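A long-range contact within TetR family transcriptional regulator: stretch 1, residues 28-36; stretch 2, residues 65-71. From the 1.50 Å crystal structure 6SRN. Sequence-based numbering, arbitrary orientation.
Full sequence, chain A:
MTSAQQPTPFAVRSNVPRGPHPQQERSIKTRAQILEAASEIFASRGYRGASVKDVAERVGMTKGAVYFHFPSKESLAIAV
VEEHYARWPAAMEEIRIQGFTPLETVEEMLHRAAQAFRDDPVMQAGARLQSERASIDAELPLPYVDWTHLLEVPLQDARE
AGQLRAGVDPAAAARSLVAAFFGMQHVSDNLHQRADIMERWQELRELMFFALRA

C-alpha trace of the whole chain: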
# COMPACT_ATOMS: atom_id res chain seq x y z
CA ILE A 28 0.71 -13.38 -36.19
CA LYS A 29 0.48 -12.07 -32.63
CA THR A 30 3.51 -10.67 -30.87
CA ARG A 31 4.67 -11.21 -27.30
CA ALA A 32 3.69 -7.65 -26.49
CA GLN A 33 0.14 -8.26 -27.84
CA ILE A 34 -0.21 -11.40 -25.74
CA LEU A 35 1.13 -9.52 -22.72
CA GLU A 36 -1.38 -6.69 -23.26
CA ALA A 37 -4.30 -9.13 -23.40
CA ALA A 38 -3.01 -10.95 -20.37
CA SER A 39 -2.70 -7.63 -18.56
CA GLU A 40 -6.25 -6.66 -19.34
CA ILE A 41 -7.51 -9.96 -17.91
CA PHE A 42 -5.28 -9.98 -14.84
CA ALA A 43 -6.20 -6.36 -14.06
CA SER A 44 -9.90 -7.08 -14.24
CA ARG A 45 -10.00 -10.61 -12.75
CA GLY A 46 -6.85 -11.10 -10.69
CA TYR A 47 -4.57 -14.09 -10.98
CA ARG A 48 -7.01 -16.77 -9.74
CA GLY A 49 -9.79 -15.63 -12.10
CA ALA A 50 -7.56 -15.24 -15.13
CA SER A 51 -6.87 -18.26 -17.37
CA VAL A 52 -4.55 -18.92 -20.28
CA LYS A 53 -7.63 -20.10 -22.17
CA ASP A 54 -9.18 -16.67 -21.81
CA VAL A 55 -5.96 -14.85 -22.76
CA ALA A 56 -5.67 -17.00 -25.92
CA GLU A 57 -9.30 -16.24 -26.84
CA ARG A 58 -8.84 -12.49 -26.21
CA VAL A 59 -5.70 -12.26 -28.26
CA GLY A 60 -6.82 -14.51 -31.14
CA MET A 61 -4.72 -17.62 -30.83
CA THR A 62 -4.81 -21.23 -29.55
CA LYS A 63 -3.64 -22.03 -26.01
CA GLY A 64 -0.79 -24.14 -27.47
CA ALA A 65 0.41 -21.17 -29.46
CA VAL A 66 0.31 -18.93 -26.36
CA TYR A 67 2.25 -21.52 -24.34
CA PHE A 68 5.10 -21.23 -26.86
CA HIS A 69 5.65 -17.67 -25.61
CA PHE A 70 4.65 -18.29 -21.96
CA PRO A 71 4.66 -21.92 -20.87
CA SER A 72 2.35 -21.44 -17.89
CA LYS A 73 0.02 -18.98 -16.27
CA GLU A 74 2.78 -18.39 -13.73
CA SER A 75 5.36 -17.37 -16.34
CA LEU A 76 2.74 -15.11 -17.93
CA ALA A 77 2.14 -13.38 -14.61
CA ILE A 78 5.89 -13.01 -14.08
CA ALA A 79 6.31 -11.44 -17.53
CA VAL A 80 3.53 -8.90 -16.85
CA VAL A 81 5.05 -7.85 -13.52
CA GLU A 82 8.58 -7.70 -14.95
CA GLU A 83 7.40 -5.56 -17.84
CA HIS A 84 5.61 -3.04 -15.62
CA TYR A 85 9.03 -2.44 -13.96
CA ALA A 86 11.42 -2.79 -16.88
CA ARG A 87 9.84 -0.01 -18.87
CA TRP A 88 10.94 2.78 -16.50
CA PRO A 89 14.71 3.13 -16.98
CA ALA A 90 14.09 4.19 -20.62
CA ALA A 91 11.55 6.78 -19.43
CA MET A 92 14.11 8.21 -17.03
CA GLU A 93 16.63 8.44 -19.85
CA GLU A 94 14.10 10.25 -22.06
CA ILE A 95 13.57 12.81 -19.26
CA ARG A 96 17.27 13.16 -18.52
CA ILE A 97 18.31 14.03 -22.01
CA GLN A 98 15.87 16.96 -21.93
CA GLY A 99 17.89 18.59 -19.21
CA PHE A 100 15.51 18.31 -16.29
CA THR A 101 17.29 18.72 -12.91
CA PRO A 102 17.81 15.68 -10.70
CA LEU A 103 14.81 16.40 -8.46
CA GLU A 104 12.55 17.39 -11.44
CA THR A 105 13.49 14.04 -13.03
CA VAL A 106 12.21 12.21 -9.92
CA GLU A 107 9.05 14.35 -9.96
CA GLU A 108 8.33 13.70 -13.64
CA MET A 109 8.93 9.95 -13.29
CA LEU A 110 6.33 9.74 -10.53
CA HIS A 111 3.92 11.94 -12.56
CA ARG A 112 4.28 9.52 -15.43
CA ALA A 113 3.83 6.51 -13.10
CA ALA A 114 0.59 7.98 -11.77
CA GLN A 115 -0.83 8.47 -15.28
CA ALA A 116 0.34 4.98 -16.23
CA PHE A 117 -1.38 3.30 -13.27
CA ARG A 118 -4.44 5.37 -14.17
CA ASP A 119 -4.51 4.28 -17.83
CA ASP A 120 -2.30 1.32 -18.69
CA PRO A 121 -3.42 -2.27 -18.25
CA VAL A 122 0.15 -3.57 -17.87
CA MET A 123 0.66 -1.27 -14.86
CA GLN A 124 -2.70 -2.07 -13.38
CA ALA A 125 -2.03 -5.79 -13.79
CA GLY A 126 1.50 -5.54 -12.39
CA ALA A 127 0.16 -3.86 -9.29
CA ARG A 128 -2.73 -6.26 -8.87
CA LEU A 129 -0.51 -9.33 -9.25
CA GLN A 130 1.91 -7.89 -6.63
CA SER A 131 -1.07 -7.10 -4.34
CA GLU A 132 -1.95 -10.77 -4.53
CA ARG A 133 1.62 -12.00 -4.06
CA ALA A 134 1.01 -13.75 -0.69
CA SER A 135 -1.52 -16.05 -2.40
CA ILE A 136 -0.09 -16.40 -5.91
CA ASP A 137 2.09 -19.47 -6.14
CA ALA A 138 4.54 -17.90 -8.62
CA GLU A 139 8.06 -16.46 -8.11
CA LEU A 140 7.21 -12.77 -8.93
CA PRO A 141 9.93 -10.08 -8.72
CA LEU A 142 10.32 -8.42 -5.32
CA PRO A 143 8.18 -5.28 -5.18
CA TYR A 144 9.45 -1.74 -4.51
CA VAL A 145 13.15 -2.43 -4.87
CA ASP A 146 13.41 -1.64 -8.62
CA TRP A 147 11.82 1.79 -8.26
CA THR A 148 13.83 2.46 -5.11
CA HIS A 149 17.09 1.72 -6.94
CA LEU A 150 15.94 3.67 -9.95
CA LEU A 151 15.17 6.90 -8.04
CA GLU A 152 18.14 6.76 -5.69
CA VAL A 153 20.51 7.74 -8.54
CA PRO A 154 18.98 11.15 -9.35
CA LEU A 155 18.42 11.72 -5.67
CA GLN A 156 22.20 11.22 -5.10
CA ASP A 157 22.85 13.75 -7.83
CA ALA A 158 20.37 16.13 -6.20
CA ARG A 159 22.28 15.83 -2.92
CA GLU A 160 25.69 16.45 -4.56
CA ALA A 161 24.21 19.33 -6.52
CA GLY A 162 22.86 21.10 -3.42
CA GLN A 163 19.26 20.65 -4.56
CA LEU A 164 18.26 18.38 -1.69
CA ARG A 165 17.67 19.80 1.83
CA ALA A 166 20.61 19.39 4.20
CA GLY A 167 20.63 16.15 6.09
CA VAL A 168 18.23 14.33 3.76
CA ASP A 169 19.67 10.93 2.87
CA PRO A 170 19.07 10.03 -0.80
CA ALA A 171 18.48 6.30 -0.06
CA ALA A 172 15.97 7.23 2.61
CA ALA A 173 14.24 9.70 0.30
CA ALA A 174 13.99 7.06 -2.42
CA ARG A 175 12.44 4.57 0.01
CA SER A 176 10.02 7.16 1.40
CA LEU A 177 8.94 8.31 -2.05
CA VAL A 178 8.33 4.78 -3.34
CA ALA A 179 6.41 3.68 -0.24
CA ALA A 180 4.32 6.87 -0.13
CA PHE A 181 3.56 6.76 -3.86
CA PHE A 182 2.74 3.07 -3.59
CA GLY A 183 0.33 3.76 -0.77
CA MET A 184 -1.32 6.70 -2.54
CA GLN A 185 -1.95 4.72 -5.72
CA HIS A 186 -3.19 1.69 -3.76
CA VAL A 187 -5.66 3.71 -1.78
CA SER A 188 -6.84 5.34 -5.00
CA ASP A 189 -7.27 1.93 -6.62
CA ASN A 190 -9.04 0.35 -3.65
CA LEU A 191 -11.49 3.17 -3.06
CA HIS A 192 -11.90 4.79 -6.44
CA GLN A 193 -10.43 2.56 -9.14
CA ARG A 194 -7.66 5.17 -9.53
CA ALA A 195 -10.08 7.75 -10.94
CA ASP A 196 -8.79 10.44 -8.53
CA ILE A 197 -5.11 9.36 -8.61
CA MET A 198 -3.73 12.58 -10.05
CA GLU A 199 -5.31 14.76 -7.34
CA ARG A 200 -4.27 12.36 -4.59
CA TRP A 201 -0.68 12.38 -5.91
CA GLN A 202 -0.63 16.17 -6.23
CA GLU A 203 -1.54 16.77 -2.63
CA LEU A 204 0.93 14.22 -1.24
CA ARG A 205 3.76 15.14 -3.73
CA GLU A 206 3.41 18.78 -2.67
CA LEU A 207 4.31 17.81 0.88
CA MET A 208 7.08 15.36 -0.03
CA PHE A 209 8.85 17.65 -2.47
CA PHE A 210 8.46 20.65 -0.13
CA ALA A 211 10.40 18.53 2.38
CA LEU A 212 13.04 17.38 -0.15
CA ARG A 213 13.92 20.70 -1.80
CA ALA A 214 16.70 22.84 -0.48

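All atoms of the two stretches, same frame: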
# COMPACT_ATOMS: atom_id res chain seq x y z
N ILE A 28 0.80 -12.64 -37.48
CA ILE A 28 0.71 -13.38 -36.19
C ILE A 28 0.91 -12.46 -34.98
O ILE A 28 1.47 -11.36 -35.08
CB ILE A 28 1.72 -14.54 -36.09
CG1 ILE A 28 3.16 -14.03 -36.05
CG2 ILE A 28 1.55 -15.54 -37.23
CD1 ILE A 28 4.06 -15.06 -35.39
N LYS A 29 0.45 -12.93 -33.83
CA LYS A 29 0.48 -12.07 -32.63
C LYS A 29 1.86 -12.02 -31.98
O LYS A 29 2.61 -13.00 -31.94
CB LYS A 29 -0.58 -12.52 -31.64
CG LYS A 29 -2.00 -12.45 -32.21
CD LYS A 29 -2.53 -11.02 -32.15
CE LYS A 29 -3.96 -10.86 -32.66
NZ LYS A 29 -4.72 -9.77 -31.95
N THR A 30 2.22 -10.85 -31.48
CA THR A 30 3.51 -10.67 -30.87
C THR A 30 3.42 -10.91 -29.37
O THR A 30 2.33 -10.98 -28.80
CB THR A 30 4.03 -9.24 -31.08
OG1 THR A 30 3.17 -8.34 -30.38
CG2 THR A 30 4.08 -8.88 -32.57
N ARG A 31 4.57 -11.06 -28.76
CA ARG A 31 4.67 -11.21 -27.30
C ARG A 31 4.00 -10.07 -26.60
O ARG A 31 3.25 -10.28 -25.65
CB ARG A 31 6.14 -11.30 -26.89
CG ARG A 31 6.33 -11.75 -25.45
CD ARG A 31 7.81 -11.77 -25.10
NE ARG A 31 8.06 -12.19 -23.72
CZ ARG A 31 8.14 -13.46 -23.31
NH1 ARG A 31 7.93 -14.49 -24.16
NH2 ARG A 31 8.36 -13.71 -22.01
N ALA A 32 4.28 -8.85 -27.06
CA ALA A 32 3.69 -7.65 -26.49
C ALA A 32 2.16 -7.68 -26.58
O ALA A 32 1.50 -7.26 -25.64
CB ALA A 32 4.24 -6.43 -27.17
N GLN A 33 1.60 -8.15 -27.70
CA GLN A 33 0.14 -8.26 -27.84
C GLN A 33 -0.45 -9.27 -26.87
O GLN A 33 -1.48 -9.00 -26.25
CB GLN A 33 -0.23 -8.64 -29.28
CG GLN A 33 0.01 -7.51 -30.26
CD GLN A 33 -0.29 -7.87 -31.70
OE1 GLN A 33 0.29 -8.80 -32.25
NE2 GLN A 33 -1.16 -7.10 -32.34
N ILE A 34 0.23 -10.39 -26.72
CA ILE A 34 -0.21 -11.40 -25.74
C ILE A 34 -0.14 -10.81 -24.34
O ILE A 34 -1.06 -10.99 -23.55
CB ILE A 34 0.62 -12.70 -25.85
CG1 ILE A 34 0.47 -13.31 -27.25
CG2 ILE A 34 0.21 -13.70 -24.77
CD1 ILE A 34 1.52 -14.36 -27.60
N LEU A 35 0.96 -10.13 -24.03
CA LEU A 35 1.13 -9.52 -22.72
C LEU A 35 0.07 -8.47 -22.45
O LEU A 35 -0.40 -8.37 -21.33
CB LEU A 35 2.52 -8.87 -22.60
CG LEU A 35 3.74 -9.69 -22.16
CD1 LEU A 35 4.92 -8.74 -21.94
CD2 LEU A 35 3.46 -10.44 -20.86
N GLU A 36 -0.34 -7.69 -23.46
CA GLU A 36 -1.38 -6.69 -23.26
C GLU A 36 -2.73 -7.34 -22.94
O GLU A 36 -3.42 -6.91 -22.01
CB GLU A 36 -1.47 -5.81 -24.50
CG GLU A 36 -2.23 -4.52 -24.30
CD GLU A 36 -1.52 -3.49 -23.38
OE1 GLU A 36 -0.24 -3.42 -23.26
OE2 GLU A 36 -2.25 -2.65 -22.81
N ALA A 65 -0.40 -22.26 -28.93
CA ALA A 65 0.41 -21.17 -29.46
C ALA A 65 0.84 -20.13 -28.39
O ALA A 65 1.97 -19.62 -28.37
CB ALA A 65 -0.32 -20.51 -30.62
N VAL A 66 -0.07 -19.77 -27.47
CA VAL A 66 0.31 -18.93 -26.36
C VAL A 66 1.41 -19.54 -25.46
O VAL A 66 2.33 -18.84 -25.01
CB VAL A 66 -0.89 -18.54 -25.48
CG1 VAL A 66 -0.50 -17.73 -24.25
CG2 VAL A 66 -1.90 -17.74 -26.26
N TYR A 67 1.29 -20.84 -25.19
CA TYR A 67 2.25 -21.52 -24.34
C TYR A 67 3.66 -21.53 -24.93
O TYR A 67 4.64 -21.64 -24.18
CB TYR A 67 1.79 -22.95 -24.03
CG TYR A 67 0.67 -23.10 -23.00
CD1 TYR A 67 0.65 -22.36 -21.82
CD2 TYR A 67 -0.34 -24.01 -23.21
CE1 TYR A 67 -0.35 -22.54 -20.88
CE2 TYR A 67 -1.36 -24.20 -22.27
CZ TYR A 67 -1.37 -23.44 -21.12
OH TYR A 67 -2.38 -23.64 -20.19
N PHE A 68 3.78 -21.40 -26.25
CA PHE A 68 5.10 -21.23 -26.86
C PHE A 68 5.80 -20.00 -26.29
O PHE A 68 6.97 -20.05 -25.95
CB PHE A 68 5.03 -21.12 -28.35
CG PHE A 68 6.35 -20.78 -29.00
CD1 PHE A 68 7.40 -21.70 -29.00
CD2 PHE A 68 6.53 -19.56 -29.64
CE1 PHE A 68 8.60 -21.41 -29.63
CE2 PHE A 68 7.73 -19.26 -30.26
CZ PHE A 68 8.77 -20.19 -30.27
N HIS A 69 5.07 -18.90 -26.17
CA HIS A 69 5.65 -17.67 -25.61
C HIS A 69 5.76 -17.70 -24.09
O HIS A 69 6.77 -17.23 -23.53
CB HIS A 69 4.77 -16.52 -26.01
CG HIS A 69 4.70 -16.28 -27.48
ND1 HIS A 69 5.61 -15.48 -28.14
CD2 HIS A 69 3.81 -16.68 -28.43
CE1 HIS A 69 5.30 -15.42 -29.42
NE2 HIS A 69 4.21 -16.12 -29.63
N PHE A 70 4.73 -18.25 -23.43
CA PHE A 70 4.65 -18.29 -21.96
C PHE A 70 4.14 -19.65 -21.54
O PHE A 70 2.95 -19.93 -21.62
CB PHE A 70 3.66 -17.21 -21.42
CG PHE A 70 3.92 -15.84 -21.94
CD1 PHE A 70 4.90 -15.06 -21.35
CD2 PHE A 70 3.19 -15.34 -23.01
CE1 PHE A 70 5.15 -13.79 -21.82
CE2 PHE A 70 3.46 -14.07 -23.50
CZ PHE A 70 4.45 -13.31 -22.91
N PRO A 71 5.05 -20.52 -21.07
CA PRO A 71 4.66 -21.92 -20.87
C PRO A 71 3.64 -22.21 -19.77
O PRO A 71 3.14 -23.33 -19.70
CB PRO A 71 5.99 -22.64 -20.58
CG PRO A 71 6.97 -21.59 -20.29
CD PRO A 71 6.51 -20.31 -20.92
O HOH W 1 2.96 -15.64 -31.98
O HOH W 2 7.92 -16.44 -20.74
O HOH W 3 7.95 -14.65 -27.11

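The helix starting at Arg31 packs against a second helical segment, the two running at 104° with axes 10.8 Å apart at closest approach. The contact buries 376 Å² over both sides, and a few residues account for most of it.

Lys29 contributes its backbone. A water lies 2.7 Å from Lys29 O, to which it donates, and 2.7 Å from His69 NE2, bridging a gap too wide for direct bonding; the lysine side chain starts sideways and its end leads away. Thr30 points away and serves its own helix: Gln33 N donates to Thr30 OG1 (3.1 Å), capping the first turn, while Thr30 N donates to Gln33 OE1 (2.9 Å).

Arg31 starts sideways, but its extended chain (t at chi1, chi2 and chi3) carries the guanidinium to the end of stretch 2. There Arg31 NH1 donates to His69 O at 3.0 Å, while Arg31 NH2 stands 3.2 Å from Phe70 CE1, which lies over one guanidinium face. A long, flat, charged group suits this exposed margin, meeting a carbonyl at its edge and carbon over its face. Two waters reinforce it, one joining Arg31 NH2 to His69 O, the other Arg31 NH1 to His69 ND1.

Ala32 and Gln33 make no contact across. Ile34 points toward stretch 2. Its branches divide the task: Ile34 CD1 sits over the face of the His69 ring, 3.8 Å from the centroid, a CH-pi contact, while Ile34 CG2 packs against Phe70 CE2 (3.5 Å) and Val66 CG1 (4.1 Å). Leu35 begins sideways, yet its end approaches, bringing Leu35 CD2 to 3.7 Å from Phe70 CZ.

Ile34, Val66 and Phe70 are buried and apolar, leaving no side-chain polar group in need of a partner. Partly exposed His69 offers a flat face to Ile34 CD1 and both ring nitrogens to water.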